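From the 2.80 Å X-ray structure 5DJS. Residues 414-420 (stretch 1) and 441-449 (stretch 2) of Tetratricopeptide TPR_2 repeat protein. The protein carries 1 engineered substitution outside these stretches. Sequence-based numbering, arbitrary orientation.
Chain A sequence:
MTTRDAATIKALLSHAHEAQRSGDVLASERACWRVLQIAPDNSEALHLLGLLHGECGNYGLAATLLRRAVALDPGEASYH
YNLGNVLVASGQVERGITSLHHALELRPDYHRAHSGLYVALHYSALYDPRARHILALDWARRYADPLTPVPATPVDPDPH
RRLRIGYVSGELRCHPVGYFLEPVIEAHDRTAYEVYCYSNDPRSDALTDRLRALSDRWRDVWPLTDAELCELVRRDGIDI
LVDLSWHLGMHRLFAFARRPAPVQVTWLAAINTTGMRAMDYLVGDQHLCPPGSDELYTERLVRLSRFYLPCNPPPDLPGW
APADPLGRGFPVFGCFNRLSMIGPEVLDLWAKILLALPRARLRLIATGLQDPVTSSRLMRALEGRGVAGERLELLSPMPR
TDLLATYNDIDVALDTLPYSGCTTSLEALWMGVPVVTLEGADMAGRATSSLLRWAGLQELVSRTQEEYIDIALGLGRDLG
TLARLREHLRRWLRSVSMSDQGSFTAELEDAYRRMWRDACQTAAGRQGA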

ATOM      1  N   LEU A 414      -1.459 -12.828 -13.196  1.00 41.93           N
ATOM      2  CA  LEU A 414       0.000 -12.719 -13.098  1.00 41.93           C
ATOM      3  C   LEU A 414       0.356 -11.673 -12.057  1.00 38.68           C
ATOM      4  O   LEU A 414      -0.190 -10.571 -12.078  1.00 36.02           O
ATOM      5  N   ASP A 415       1.265 -12.026 -11.155  1.00 37.83           N
ATOM      6  CA  ASP A 415       1.688 -11.130 -10.068  1.00 40.36           C
ATOM      7  C   ASP A 415       2.955 -10.392 -10.460  1.00 38.51           C
ATOM      8  O   ASP A 415       3.749 -10.895 -11.253  1.00 38.68           O
ATOM      9  N   THR A 416       3.138  -9.202  -9.895  1.00 37.45           N
ATOM     10  CA  THR A 416       4.288  -8.354 -10.218  1.00 36.83           C
ATOM     11  C   THR A 416       5.549  -8.700  -9.421  1.00 38.50           C
ATOM     12  O   THR A 416       5.498  -9.360  -8.379  1.00 38.67           O
ATOM     13  N   LEU A 417       6.679  -8.260  -9.959  1.00 40.23           N
ATOM     14  CA  LEU A 417       7.966  -8.310  -9.284  1.00 42.53           C
ATOM     15  C   LEU A 417       8.735  -7.006  -9.606  1.00 43.58           C
ATOM     16  O   LEU A 417       8.436  -6.357 -10.614  1.00 39.45           O
ATOM     17  N   PRO A 418       9.695  -6.593  -8.770  1.00 44.65           N
ATOM     18  CA  PRO A 418      10.039  -7.216  -7.478  1.00 44.29           C
ATOM     19  C   PRO A 418       9.079  -6.906  -6.315  1.00 43.08           C
ATOM     20  O   PRO A 418       9.235  -7.496  -5.231  1.00 42.59           O
ATOM     21  N   TYR A 419       8.137  -5.979  -6.520  1.00 39.83           N
ATOM     22  CA  TYR A 419       7.131  -5.641  -5.522  1.00 39.80           C
ATOM     23  C   TYR A 419       5.893  -6.517  -5.824  1.00 40.49           C
ATOM     24  O   TYR A 419       5.112  -6.249  -6.759  1.00 37.44           O
ATOM     25  N   SER A 420       5.716  -7.555  -5.009  1.00 39.66           N
ATOM     26  CA  SER A 420       4.591  -8.468  -5.160  1.00 40.48           C
ATOM     27  C   SER A 420       3.309  -7.827  -4.682  1.00 41.99           C
ATOM     28  O   SER A 420       3.294  -7.121  -3.667  1.00 44.17           O
ATOM     29  N   ALA A 441      13.507 -13.013  -2.528  1.00 54.78           N
ATOM     30  CA  ALA A 441      14.283 -13.297  -1.311  1.00 59.77           C
ATOM     31  C   ALA A 441      14.227 -12.061  -0.428  1.00 59.18           C
ATOM     32  O   ALA A 441      15.248 -11.453  -0.114  1.00 74.23           O
ATOM     33  N   ASP A 442      13.018 -11.698  -0.026  1.00 52.46           N
ATOM     34  CA  ASP A 442      12.683 -10.307   0.263  1.00 49.31           C
ATOM     35  C   ASP A 442      11.210 -10.211   0.644  1.00 44.00           C
ATOM     36  O   ASP A 442      10.347 -10.691  -0.082  1.00 44.11           O
ATOM     37  N   MET A 443      10.911  -9.575   1.760  1.00 39.59           N
ATOM     38  CA  MET A 443       9.528  -9.475   2.218  1.00 40.31           C
ATOM     39  C   MET A 443       8.613  -8.782   1.196  1.00 37.47           C
ATOM     40  O   MET A 443       7.503  -9.251   0.944  1.00 35.07           O
ATOM     41  N   ALA A 444       9.087  -7.687   0.598  1.00 36.37           N
ATOM     42  CA  ALA A 444       8.283  -6.914  -0.371  1.00 35.69           C
ATOM     43  C   ALA A 444       7.886  -7.719  -1.615  1.00 35.55           C
ATOM     44  O   ALA A 444       6.850  -7.427  -2.226  1.00 35.39           O
ATOM     45  N   GLY A 445       8.701  -8.720  -1.973  1.00 35.65           N
ATOM     46  CA  GLY A 445       8.391  -9.666  -3.058  1.00 37.26           C
ATOM     47  C   GLY A 445       7.836 -11.021  -2.626  1.00 39.56           C
ATOM     48  O   GLY A 445       8.098 -12.024  -3.296  1.00 39.10           O
ATOM     49  N   ARG A 446       7.080 -11.059  -1.515  1.00 40.98           N
ATOM     50  CA  ARG A 446       6.560 -12.321  -0.941  1.00 39.27           C
ATOM     51  C   ARG A 446       5.123 -12.285  -0.412  1.00 39.83           C
ATOM     52  O   ARG A 446       4.670 -13.264   0.183  1.00 41.40           O
ATOM     53  N   ALA A 447       4.393 -11.197  -0.620  1.00 40.29           N
ATOM     54  CA  ALA A 447       3.013 -11.134  -0.136  1.00 43.02           C
ATOM     55  C   ALA A 447       2.154 -12.242  -0.774  1.00 46.97           C
ATOM     56  O   ALA A 447       1.331 -12.862  -0.096  1.00 45.04           O
ATOM     57  N   THR A 448       2.361 -12.489  -2.067  1.00 49.11           N
ATOM     58  CA  THR A 448       1.601 -13.511  -2.790  1.00 51.90           C
ATOM     59  C   THR A 448       2.203 -14.898  -2.624  1.00 50.88           C
ATOM     60  O   THR A 448       1.463 -15.870  -2.451  1.00 49.10           O
ATOM     61  N   SER A 449       3.532 -14.999  -2.679  1.00 49.56           N
ATOM     62  CA  SER A 449       4.184 -16.284  -2.444  1.00 52.79           C
ATOM     63  C   SER A 449       3.632 -16.898  -1.140  1.00 53.64           C
ATOM     64  O   SER A 449       3.247 -18.059  -1.132  1.00 54.67           O
TER

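What holds the two stretches together most firmly? Asp415 and Thr448 point toward each other's stretch and meet in a short hydrogen bond, with Thr448 OG1 donating to Asp415 OD2 at 2.6 Å. The t rotamer of Asp415 (chi1 180°) extends its carboxylate to the hydroxyl, which Thr448 presents from the first turn of its helix in the p rotamer. Both residues are buried, and Ser420 OG also lies 2.8 Å from Asp415 OD2, so the carboxylate oxygen sits among hydroxyls.

How does Ser420 join this polar cluster? It also points toward the other stretch, and its t rotamer (chi1 170°) brings OG within 2.6 Å of Thr448 OG1. The same oxygen accepts a longer hydrogen bond from the backbone, Thr448 N to Ser420 OG at 3.3 Å, so Thr448 engages stretch 1 through both main chain and side chain. Nearby, Ser420 CB rests 3.7 Å from Gly445 C, and Ser420 OG lies 4.2 Å from Ala447 CB.

Does the backbone contribute as well? Ser420 N donates to Ala444 O at 3.0 Å, fixing the loop of stretch 1 beside the turn that precedes the helix. Pro418 O approaches Gly445 CA to 3.2 Å; a CB on this glycine would lie only 2.8 Å from that carbonyl oxygen and clash with it, so the close approach depends on the absent side chain.

Which side chains turn elsewhere? Tyr419 (chi1 -168°, t) points away, although its CA remains 3.8 Å from Ala444 O. Thr416 points sideways in the p rotamer and bonds within its own stretch, OG1 donating to Tyr419 O at 2.6 Å. Arg446 also points away, and Leu417 starts sideways before its end leads away, leaving a compact contact dominated by small and polar residues.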

ATOM      1  CB  LEU A 414       0.598 -12.330 -14.452  1.00 43.01           C
ATOM      2  CG  LEU A 414       0.332 -13.298 -15.604  1.00 44.16           C
ATOM      3  CD1 LEU A 414       0.822 -12.714 -16.919  1.00 45.04           C
ATOM      4  CD2 LEU A 414       0.984 -14.645 -15.350  1.00 45.34           C
ATOM      5  CB  ASP A 415       1.936 -11.946  -8.801  1.00 41.35           C
ATOM      6  CG  ASP A 415       2.384 -11.105  -7.616  1.00 43.04           C
ATOM      7  OD1 ASP A 415       1.786 -10.032  -7.393  1.00 44.41           O
ATOM      8  OD2 ASP A 415       3.342 -11.526  -6.911  1.00 42.95           O
ATOM      9  CB  THR A 416       3.952  -6.873  -9.999  1.00 35.37           C
ATOM     10  OG1 THR A 416       3.371  -6.703  -8.703  1.00 35.97           O
ATOM     11  CG2 THR A 416       2.960  -6.390 -11.046  1.00 34.68           C
ATOM     12  CB  LEU A 417       8.767  -9.534  -9.739  1.00 43.27           C
ATOM     13  CG  LEU A 417       8.940  -9.736 -11.255  1.00 45.19           C
ATOM     14  CD1 LEU A 417      10.398  -9.889 -11.678  1.00 43.95           C
ATOM     15  CD2 LEU A 417       8.131 -10.930 -11.726  1.00 48.07           C
ATOM     16  CB  PRO A 418      11.423  -6.626  -7.177  1.00 45.82           C
ATOM     17  CG  PRO A 418      11.402  -5.298  -7.846  1.00 47.13           C
ATOM     18  CD  PRO A 418      10.621  -5.501  -9.113  1.00 46.26           C
ATOM     19  CB  TYR A 419       6.823  -4.138  -5.586  1.00 39.52           C
ATOM     20  CG  TYR A 419       6.017  -3.509  -4.445  1.00 41.05           C
ATOM     21  CD1 TYR A 419       4.795  -4.047  -4.015  1.00 43.64           C
ATOM     22  CD2 TYR A 419       6.433  -2.312  -3.851  1.00 42.07           C
ATOM     23  CE1 TYR A 419       4.040  -3.440  -3.007  1.00 43.51           C
ATOM     24  CE2 TYR A 419       5.682  -1.701  -2.845  1.00 42.92           C
ATOM     25  CZ  TYR A 419       4.482  -2.271  -2.426  1.00 43.34           C
ATOM     26  OH  TYR A 419       3.720  -1.699  -1.433  1.00 41.52           O
ATOM     27  CB  SER A 420       4.797  -9.757  -4.372  1.00 40.51           C
ATOM     28  OG  SER A 420       3.590 -10.501  -4.361  1.00 38.10           O
ATOM     29  CB  ALA A 441      15.722 -13.651  -1.675  1.00 61.17           C
ATOM     30  CB  ASP A 442      12.933  -9.477  -1.011  1.00 53.43           C
ATOM     31  CG  ASP A 442      12.555  -8.034  -0.867  1.00 57.33           C
ATOM     32  OD1 ASP A 442      12.731  -7.446   0.226  1.00 65.33           O
ATOM     33  OD2 ASP A 442      12.095  -7.483  -1.882  1.00 56.25           O
ATOM     34  CB  MET A 443       9.470  -8.762   3.578  1.00 43.81           C
ATOM     35  CG  MET A 443       8.074  -8.501   4.108  1.00 47.05           C
ATOM     36  SD  MET A 443       8.035  -7.933   5.813  1.00 56.93           S
ATOM     37  CE  MET A 443       6.382  -7.252   5.836  1.00 54.05           C
ATOM     38  CB  ALA A 444       9.009  -5.641  -0.786  1.00 34.70           C
ATOM     39  CB  ARG A 446       7.486 -12.785   0.189  1.00 39.05           C
ATOM     40  CG  ARG A 446       8.794 -13.386  -0.284  1.00 38.64           C
ATOM     41  CD  ARG A 446       9.741 -13.583   0.879  1.00 38.75           C
ATOM     42  NE  ARG A 446       9.655 -14.930   1.419  1.00 41.86           N
ATOM     43  CZ  ARG A 446      10.478 -15.937   1.126  1.00 45.53           C
ATOM     44  NH1 ARG A 446      11.497 -15.792   0.277  1.00 48.37           N
ATOM     45  NH2 ARG A 446      10.288 -17.120   1.701  1.00 47.47           N
ATOM     46  CB  ALA A 447       2.403  -9.763  -0.400  1.00 41.45           C
ATOM     47  CB  THR A 448       1.520 -13.202  -4.290  1.00 52.60           C
ATOM     48  OG1 THR A 448       2.839 -12.938  -4.794  1.00 64.89           O
ATOM     49  CG2 THR A 448       0.702 -12.037  -4.530  1.00 48.61           C
ATOM     50  CB  SER A 449       5.721 -16.167  -2.423  1.00 51.92           C
ATOM     51  OG  SER A 449       6.192 -15.687  -1.179  1.00 56.38           O
TER